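Local coordinates for DNA repair protein RAD2 (Saccharomyces cerevisiae, PDB 4Q0W) that cuts single-stranded DNA in the incision step of nucleotide excision repair, as a magnesium-dependent endonuclease of the XPG/RAD2 family, at residues R25-A30 with A174-L179; F73-G78 with I163-A168; V195-G200 with D315-P320. All coordinates share one frame; numbering follows the deposited sequence.

In the fold
From the N terminus, strand 25-29 is an inner strand of the mixed sheet of the Rad2 catalytic core, and contact 1 closes a long loop when helix 172-181 comes back to pack on it. Nested inside that loop, contact 2 joins the neighbouring strand 70-75 to strand 165-167, which directly precedes the same helix. Both therefore bind the N-domain to the I-domain. Contact 3 follows in series: the end of helix 194-197 meets the end of helix 311-318, closing a helix-rich loop of 114 residues. Contacts 1 and 2 touch through strand pairing, Val28 with Val74; contacts 1 and 3 touch where Ala174 packs on Phe198 and Pro320.

Contact 1 of 3, residues R25-A30 with A174-L179; sequences RMAVDA and AQCAEL
Ala27 and Cys176 meet where a helix lies along an inner strand of the alpha/beta, Rossmann-like nuclease core, a PIN-type fold. Strand 25-29 and helix 174-179 run almost exactly antiparallel, at 173°, with their axes 8.6 Å apart. Their packing is apolar and buried, joining the N-domain to the I-domain. The side chain of Ala27 points toward the helix, and Ala27 CB meets both side-chain atoms of Cys176, SG at 3.9 Å and CB at 4.0 Å. The sulphur stands anti to its own carbonyl carbon (chi1 -69°), and it reaches Asp29 as well, with SG 4.0 Å from Asp29 CB. Cys176 thus bridges two residues that lie on either side of Val28, whose own side chain points away from the helix. One turn further on, Leu179 adds a single branch, its CD1. Around them Cys176 also touches Val74 and Ile188, side chains of the two strands flanking 25-29. The polar end of Asp29 is engaged elsewhere: OD1 bonds to Ser31 OG and OD2 to Thr190 OG1, which would hold the carboxylate in a fixed orientation. By similarity Asp29 is a magnesium ligand, and it lies beside Glu173, just before the helical segment. Further along the helix, Leu179 CD1 rests 4.2 Å from Ala27 CB.

Contact 2 of 3, residues F73-G78 with I163-A168; sequences FVFDGG and IPYITA
Val74 and Ile166 lie side by side on one face of the parallel beta pairing that makes strand 165-167 an outermost strand of the Rossmann-like sheet within this chain. Val74 CG2 meets Ile166 CG1 at 4.0 Å, and Val74 CG1 packs against Ala168 CB; helix 172-181 covers this face through Ala172, Cys176 and Gln175. Phe73, Phe75 and Tyr165 project from the other face, against helices 52-66 and 148-160. There Phe73 and Tyr165 touch CB to CB at 3.8 Å, while Phe73 CD1 meets Ile163 CG2. The Phe75 ring offers its edge to Tyr165, whose CB lies near the ring plane, 4.0 Å from Phe75 CE1. Tyr165 CG takes the crowded position between its backbone N and carbonyl carbon (chi1 66°), and the ring end leads away from strand 73-75. Between the faces run four backbone hydrogen bonds: Phe73 N to Pro164 O, Ile166 N to Phe73 O, Phe75 N to Ile166 O and Ala168 N to Phe75 O. Phe73 and Phe75 thus use both their N-H and C=O groups toward segment 163-168, whereas Val74 pairs with Val28 and Ala30 on its other side. Beyond the strand ends Asp76, a magnesium ligand by similarity, turns from the pairing, its OD1 accepting a bond from Ala172 N at the start of the helix. At this outer edge the methyl CG2 of Thr167 sits 3.3 Å from Asp76 O.

Contact 3 of 3, residues V195-G200 with D315-P320; sequences VFLFGG and DAYMRP
Leu197 packs its CB and CD2 over one face of the Tyr317 ring where two helix ends meet, the first closed by a Schellman motif. The contact joins the I-domain, at the end of helix 194-197, to the end of helix 311-318. The two side chains run alongside each other, pointing the same way. A CH-pi contact puts Leu197 CD2 3.7 Å from the ring centroid, 18° off the normal, while Leu197 CB lies over the same ring near CD1, at 3.5 Å. Phe198 crosses Tyr317 obliquely, with planes at 55° and centroids 5.3 Å apart, and Tyr317 CD1 stands over a face of the Phe198 ring toward its rim. Ala316 O lies at the edge of the Phe198 ring, in its plane, 3.5 Å from Phe198 CE1, while Pro320 CG comes close to Phe198 CD1. Tyr317 OH bonds to Ser242 OG and weakly to Asp194 OD1, a carboxylate of the calcium site in this crystal; Phe198 also touches Glu171 and Glu173, so the aromatic pair borders the metal centre. An alanine at Tyr317 would probably leave Leu197 CD2 without the ring it packs on, open a gap beside Phe198, and deprive Ser242 of its hydroxyl partner. Gly199, at positive phi, is the C-prime residue of the Schellman motif, with Gly199 N bonded to Phe196 O and Gly200 N 2.7 Å from Val195 O.

Contact 1 of 3, residues R25-A30 with A174-L179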
# COMPACT_ATOMS: atom_id res chain seq x y z
N ARG A 25 27.00 -23.27 -20.30
CA ARG A 25 26.05 -24.35 -20.01
C ARG A 25 25.07 -23.76 -19.01
O ARG A 25 25.49 -23.23 -17.97
CB ARG A 25 26.75 -25.56 -19.40
CG ARG A 25 27.79 -26.24 -20.31
CD ARG A 25 28.70 -27.16 -19.50
NE ARG A 25 29.32 -26.41 -18.40
CZ ARG A 25 29.82 -26.96 -17.30
NH1 ARG A 25 29.79 -28.27 -17.12
NH2 ARG A 25 30.34 -26.18 -16.36
N MET A 26 23.77 -23.83 -19.30
CA MET A 26 22.77 -23.19 -18.45
C MET A 26 21.65 -24.15 -18.10
O MET A 26 21.00 -24.72 -18.98
CB MET A 26 22.17 -21.97 -19.17
CG MET A 26 23.12 -20.81 -19.37
SD MET A 26 23.40 -19.87 -17.85
CE MET A 26 23.52 -18.23 -18.56
N ALA A 27 21.41 -24.35 -16.80
CA ALA A 27 20.24 -25.12 -16.40
C ALA A 27 19.01 -24.25 -16.65
O ALA A 27 18.92 -23.12 -16.15
CB ALA A 27 20.31 -25.49 -14.93
N VAL A 28 18.07 -24.75 -17.45
CA VAL A 28 16.86 -23.97 -17.70
C VAL A 28 15.73 -24.52 -16.86
O VAL A 28 15.35 -25.69 -17.00
CB VAL A 28 16.47 -23.95 -19.19
CG1 VAL A 28 15.22 -23.11 -19.42
CG2 VAL A 28 17.64 -23.41 -20.02
N ASP A 29 15.20 -23.69 -15.96
CA ASP A 29 14.08 -24.09 -15.12
C ASP A 29 12.81 -23.88 -15.93
O ASP A 29 12.31 -22.76 -16.04
CB ASP A 29 14.07 -23.27 -13.80
CG ASP A 29 12.76 -23.41 -13.02
OD1 ASP A 29 11.95 -24.32 -13.32
OD2 ASP A 29 12.53 -22.59 -12.10
N ALA A 30 12.27 -24.95 -16.49
CA ALA A 30 11.14 -24.81 -17.39
C ALA A 30 9.86 -25.30 -16.75
O ALA A 30 8.88 -25.57 -17.44
CB ALA A 30 11.41 -25.56 -18.69
N ALA A 174 15.38 -26.66 -7.26
CA ALA A 174 16.31 -27.37 -6.38
C ALA A 174 17.29 -28.17 -7.22
O ALA A 174 18.50 -28.15 -6.97
CB ALA A 174 15.57 -28.27 -5.40
N GLN A 175 16.78 -28.89 -8.20
CA GLN A 175 17.64 -29.69 -9.07
C GLN A 175 18.60 -28.79 -9.86
O GLN A 175 19.77 -29.15 -10.04
CB GLN A 175 16.81 -30.54 -10.03
CG GLN A 175 17.66 -31.44 -10.93
CD GLN A 175 18.27 -32.60 -10.16
OE1 GLN A 175 17.56 -33.38 -9.53
NE2 GLN A 175 19.60 -32.70 -10.20
N CYS A 176 18.13 -27.62 -10.30
CA CYS A 176 19.03 -26.69 -11.00
C CYS A 176 20.21 -26.29 -10.11
O CYS A 176 21.36 -26.31 -10.55
CB CYS A 176 18.28 -25.43 -11.46
SG CYS A 176 17.08 -25.70 -12.82
N ALA A 177 19.92 -25.94 -8.86
CA ALA A 177 20.98 -25.56 -7.91
C ALA A 177 22.00 -26.68 -7.75
O ALA A 177 23.21 -26.44 -7.65
CB ALA A 177 20.37 -25.18 -6.56
N GLU A 178 21.51 -27.92 -7.73
CA GLU A 178 22.38 -29.08 -7.60
C GLU A 178 23.27 -29.24 -8.84
O GLU A 178 24.47 -29.52 -8.72
CB GLU A 178 21.54 -30.35 -7.35
CG GLU A 178 22.34 -31.65 -7.31
CD GLU A 178 23.16 -31.84 -6.03
OE1 GLU A 178 23.11 -30.98 -5.13
OE2 GLU A 178 23.87 -32.86 -5.93
N LEU A 179 22.70 -29.04 -10.03
CA LEU A 179 23.48 -29.12 -11.26
C LEU A 179 24.64 -28.12 -11.23
O LEU A 179 25.77 -28.44 -11.63
CB LEU A 179 22.61 -28.85 -12.49
CG LEU A 179 21.48 -29.83 -12.79
CD1 LEU A 179 20.91 -29.54 -14.19
CD2 LEU A 179 21.94 -31.29 -12.67

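Contact 2 of 3, residues F73-G78 with I163-A168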
# COMPACT_ATOMS: atom_id res chain seq x y z
N PHE A 73 17.36 -28.52 -19.96
CA PHE A 73 16.03 -28.21 -19.45
C PHE A 73 15.71 -29.06 -18.24
O PHE A 73 15.99 -30.27 -18.21
CB PHE A 73 14.98 -28.38 -20.56
CG PHE A 73 14.82 -27.15 -21.42
CD1 PHE A 73 15.90 -26.65 -22.14
CD2 PHE A 73 13.60 -26.50 -21.50
CE1 PHE A 73 15.77 -25.50 -22.94
CE2 PHE A 73 13.45 -25.35 -22.29
CZ PHE A 73 14.54 -24.85 -23.01
N VAL A 74 15.13 -28.43 -17.22
CA VAL A 74 14.77 -29.16 -16.01
C VAL A 74 13.27 -29.02 -15.77
O VAL A 74 12.75 -27.89 -15.75
CB VAL A 74 15.56 -28.68 -14.78
CG1 VAL A 74 15.18 -29.49 -13.54
CG2 VAL A 74 17.05 -28.80 -15.04
N PHE A 75 12.60 -30.16 -15.60
CA PHE A 75 11.17 -30.18 -15.31
C PHE A 75 10.90 -30.61 -13.86
O PHE A 75 11.72 -31.30 -13.25
CB PHE A 75 10.45 -31.13 -16.28
CG PHE A 75 10.50 -30.66 -17.72
CD1 PHE A 75 11.56 -31.02 -18.54
CD2 PHE A 75 9.49 -29.85 -18.23
CE1 PHE A 75 11.61 -30.59 -19.87
CE2 PHE A 75 9.54 -29.41 -19.56
CZ PHE A 75 10.59 -29.78 -20.37
N ASP A 76 9.76 -30.19 -13.30
CA ASP A 76 9.34 -30.64 -11.97
C ASP A 76 8.99 -32.12 -11.98
O ASP A 76 8.40 -32.61 -12.95
CB ASP A 76 8.09 -29.89 -11.52
CG ASP A 76 8.39 -28.58 -10.84
OD1 ASP A 76 9.55 -28.35 -10.43
OD2 ASP A 76 7.45 -27.77 -10.71
N GLY A 77 9.34 -32.83 -10.91
CA GLY A 77 8.74 -34.12 -10.62
C GLY A 77 7.58 -33.88 -9.67
O GLY A 77 6.61 -33.19 -10.02
N GLY A 78 7.69 -34.38 -8.45
CA GLY A 78 6.60 -34.22 -7.50
C GLY A 78 6.50 -32.85 -6.83
O GLY A 78 7.36 -31.98 -7.01
N ILE A 163 18.69 -31.12 -27.46
CA ILE A 163 18.88 -30.49 -26.15
C ILE A 163 18.53 -31.45 -25.01
O ILE A 163 17.42 -31.97 -24.93
CB ILE A 163 18.05 -29.20 -26.02
CG1 ILE A 163 18.54 -28.16 -27.03
CG2 ILE A 163 18.12 -28.62 -24.60
CD1 ILE A 163 17.57 -27.02 -27.21
N PRO A 164 19.50 -31.69 -24.11
CA PRO A 164 19.26 -32.58 -22.99
C PRO A 164 18.25 -31.99 -22.01
O PRO A 164 18.20 -30.76 -21.81
CB PRO A 164 20.65 -32.69 -22.32
CG PRO A 164 21.37 -31.45 -22.70
CD PRO A 164 20.83 -31.06 -24.07
N TYR A 165 17.43 -32.85 -21.43
CA TYR A 165 16.48 -32.44 -20.41
C TYR A 165 16.43 -33.53 -19.35
O TYR A 165 16.81 -34.68 -19.62
CB TYR A 165 15.08 -32.16 -21.00
CG TYR A 165 14.39 -33.38 -21.56
CD1 TYR A 165 13.60 -34.19 -20.75
CD2 TYR A 165 14.52 -33.73 -22.91
CE1 TYR A 165 12.97 -35.32 -21.25
CE2 TYR A 165 13.89 -34.87 -23.42
CZ TYR A 165 13.12 -35.66 -22.58
OH TYR A 165 12.48 -36.79 -23.06
N ILE A 166 16.01 -33.16 -18.14
CA ILE A 166 15.80 -34.11 -17.06
C ILE A 166 14.52 -33.74 -16.33
O ILE A 166 14.03 -32.61 -16.42
CB ILE A 166 16.97 -34.14 -16.04
CG1 ILE A 166 17.20 -32.76 -15.44
CG2 ILE A 166 18.27 -34.64 -16.69
CD1 ILE A 166 18.37 -32.72 -14.47
N THR A 167 13.96 -34.71 -15.61
CA THR A 167 12.86 -34.39 -14.71
C THR A 167 13.41 -34.52 -13.31
O THR A 167 13.93 -35.57 -12.94
CB THR A 167 11.68 -35.34 -14.93
OG1 THR A 167 11.27 -35.27 -16.30
CG2 THR A 167 10.49 -34.95 -14.04
N ALA A 168 13.33 -33.43 -12.54
CA ALA A 168 13.75 -33.45 -11.15
C ALA A 168 12.86 -34.41 -10.37
O ALA A 168 11.68 -34.53 -10.69
CB ALA A 168 13.63 -32.05 -10.55

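Contact 3 of 3, residues V195-G200 with D315-P320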
# COMPACT_ATOMS: atom_id res chain seq x y z
N VAL A 195 15.33 -20.56 -5.84
CA VAL A 195 16.61 -21.14 -6.26
C VAL A 195 17.78 -20.75 -5.33
O VAL A 195 18.69 -21.55 -5.10
CB VAL A 195 16.94 -20.79 -7.74
CG1 VAL A 195 17.14 -19.28 -7.91
CG2 VAL A 195 18.16 -21.53 -8.22
N PHE A 196 17.75 -19.53 -4.78
CA PHE A 196 18.80 -19.10 -3.85
C PHE A 196 18.74 -19.94 -2.57
O PHE A 196 19.78 -20.38 -2.06
CB PHE A 196 18.66 -17.62 -3.47
CG PHE A 196 18.96 -16.66 -4.61
CD1 PHE A 196 20.25 -16.54 -5.11
CD2 PHE A 196 17.96 -15.89 -5.17
CE1 PHE A 196 20.53 -15.67 -6.16
CE2 PHE A 196 18.23 -15.00 -6.21
CZ PHE A 196 19.50 -14.90 -6.70
N LEU A 197 17.53 -20.16 -2.05
CA LEU A 197 17.33 -20.91 -0.81
C LEU A 197 17.74 -22.37 -0.96
O LEU A 197 18.23 -22.98 -0.01
CB LEU A 197 15.88 -20.78 -0.30
CG LEU A 197 15.59 -19.46 0.44
CD1 LEU A 197 15.71 -18.24 -0.48
CD2 LEU A 197 14.22 -19.47 1.11
N PHE A 198 17.60 -22.90 -2.17
CA PHE A 198 18.10 -24.24 -2.48
C PHE A 198 19.60 -24.23 -2.77
O PHE A 198 20.15 -25.23 -3.25
CB PHE A 198 17.35 -24.86 -3.68
CG PHE A 198 15.91 -25.17 -3.41
CD1 PHE A 198 15.55 -26.03 -2.38
CD2 PHE A 198 14.90 -24.63 -4.20
CE1 PHE A 198 14.20 -26.34 -2.13
CE2 PHE A 198 13.55 -24.93 -3.97
CZ PHE A 198 13.20 -25.78 -2.93
N GLY A 199 20.26 -23.11 -2.52
CA GLY A 199 21.70 -23.04 -2.72
C GLY A 199 22.17 -22.72 -4.13
O GLY A 199 23.35 -22.92 -4.45
N GLY A 200 21.28 -22.23 -4.98
CA GLY A 200 21.67 -21.82 -6.32
C GLY A 200 22.45 -20.52 -6.21
O GLY A 200 22.08 -19.66 -5.42
N ASP A 315 15.10 -27.86 6.69
CA ASP A 315 15.49 -29.11 6.05
C ASP A 315 15.03 -29.19 4.59
O ASP A 315 15.74 -29.74 3.75
CB ASP A 315 14.95 -30.30 6.83
CG ASP A 315 15.34 -31.63 6.20
OD1 ASP A 315 16.51 -32.03 6.33
OD2 ASP A 315 14.47 -32.27 5.57
N ALA A 316 13.85 -28.65 4.30
CA ALA A 316 13.29 -28.74 2.95
C ALA A 316 14.12 -27.93 1.96
O ALA A 316 14.27 -28.32 0.79
CB ALA A 316 11.83 -28.27 2.93
N TYR A 317 14.64 -26.80 2.42
CA TYR A 317 15.53 -26.00 1.59
C TYR A 317 16.96 -26.52 1.56
O TYR A 317 17.62 -26.47 0.51
CB TYR A 317 15.53 -24.55 2.07
CG TYR A 317 14.30 -23.76 1.67
CD1 TYR A 317 13.96 -23.59 0.32
CD2 TYR A 317 13.50 -23.15 2.62
CE1 TYR A 317 12.83 -22.85 -0.05
CE2 TYR A 317 12.37 -22.41 2.26
CZ TYR A 317 12.05 -22.26 0.93
OH TYR A 317 10.94 -21.52 0.57
N MET A 318 17.45 -27.01 2.70
CA MET A 318 18.84 -27.49 2.79
C MET A 318 19.05 -28.89 2.22
O MET A 318 20.13 -29.21 1.73
CB MET A 318 19.34 -27.46 4.24
CG MET A 318 19.55 -26.06 4.77
SD MET A 318 20.73 -25.16 3.75
CE MET A 318 22.19 -26.20 3.90
N ARG A 319 18.01 -29.73 2.29
CA ARG A 319 18.13 -31.10 1.81
C ARG A 319 16.98 -31.48 0.90
O ARG A 319 16.30 -32.47 1.15
CB ARG A 319 18.19 -32.08 2.99
CG ARG A 319 19.46 -31.97 3.82
CD ARG A 319 19.41 -32.84 5.07
NE ARG A 319 19.25 -34.26 4.76
CZ ARG A 319 18.14 -34.96 4.98
NH1 ARG A 319 17.08 -34.38 5.52
NH2 ARG A 319 18.09 -36.24 4.66
N PRO A 320 16.77 -30.71 -0.17
CA PRO A 320 15.69 -31.12 -1.07
C PRO A 320 16.00 -32.46 -1.74
O PRO A 320 17.15 -32.90 -1.79
CB PRO A 320 15.69 -30.01 -2.13
CG PRO A 320 17.14 -29.58 -2.20
CD PRO A 320 17.62 -29.66 -0.76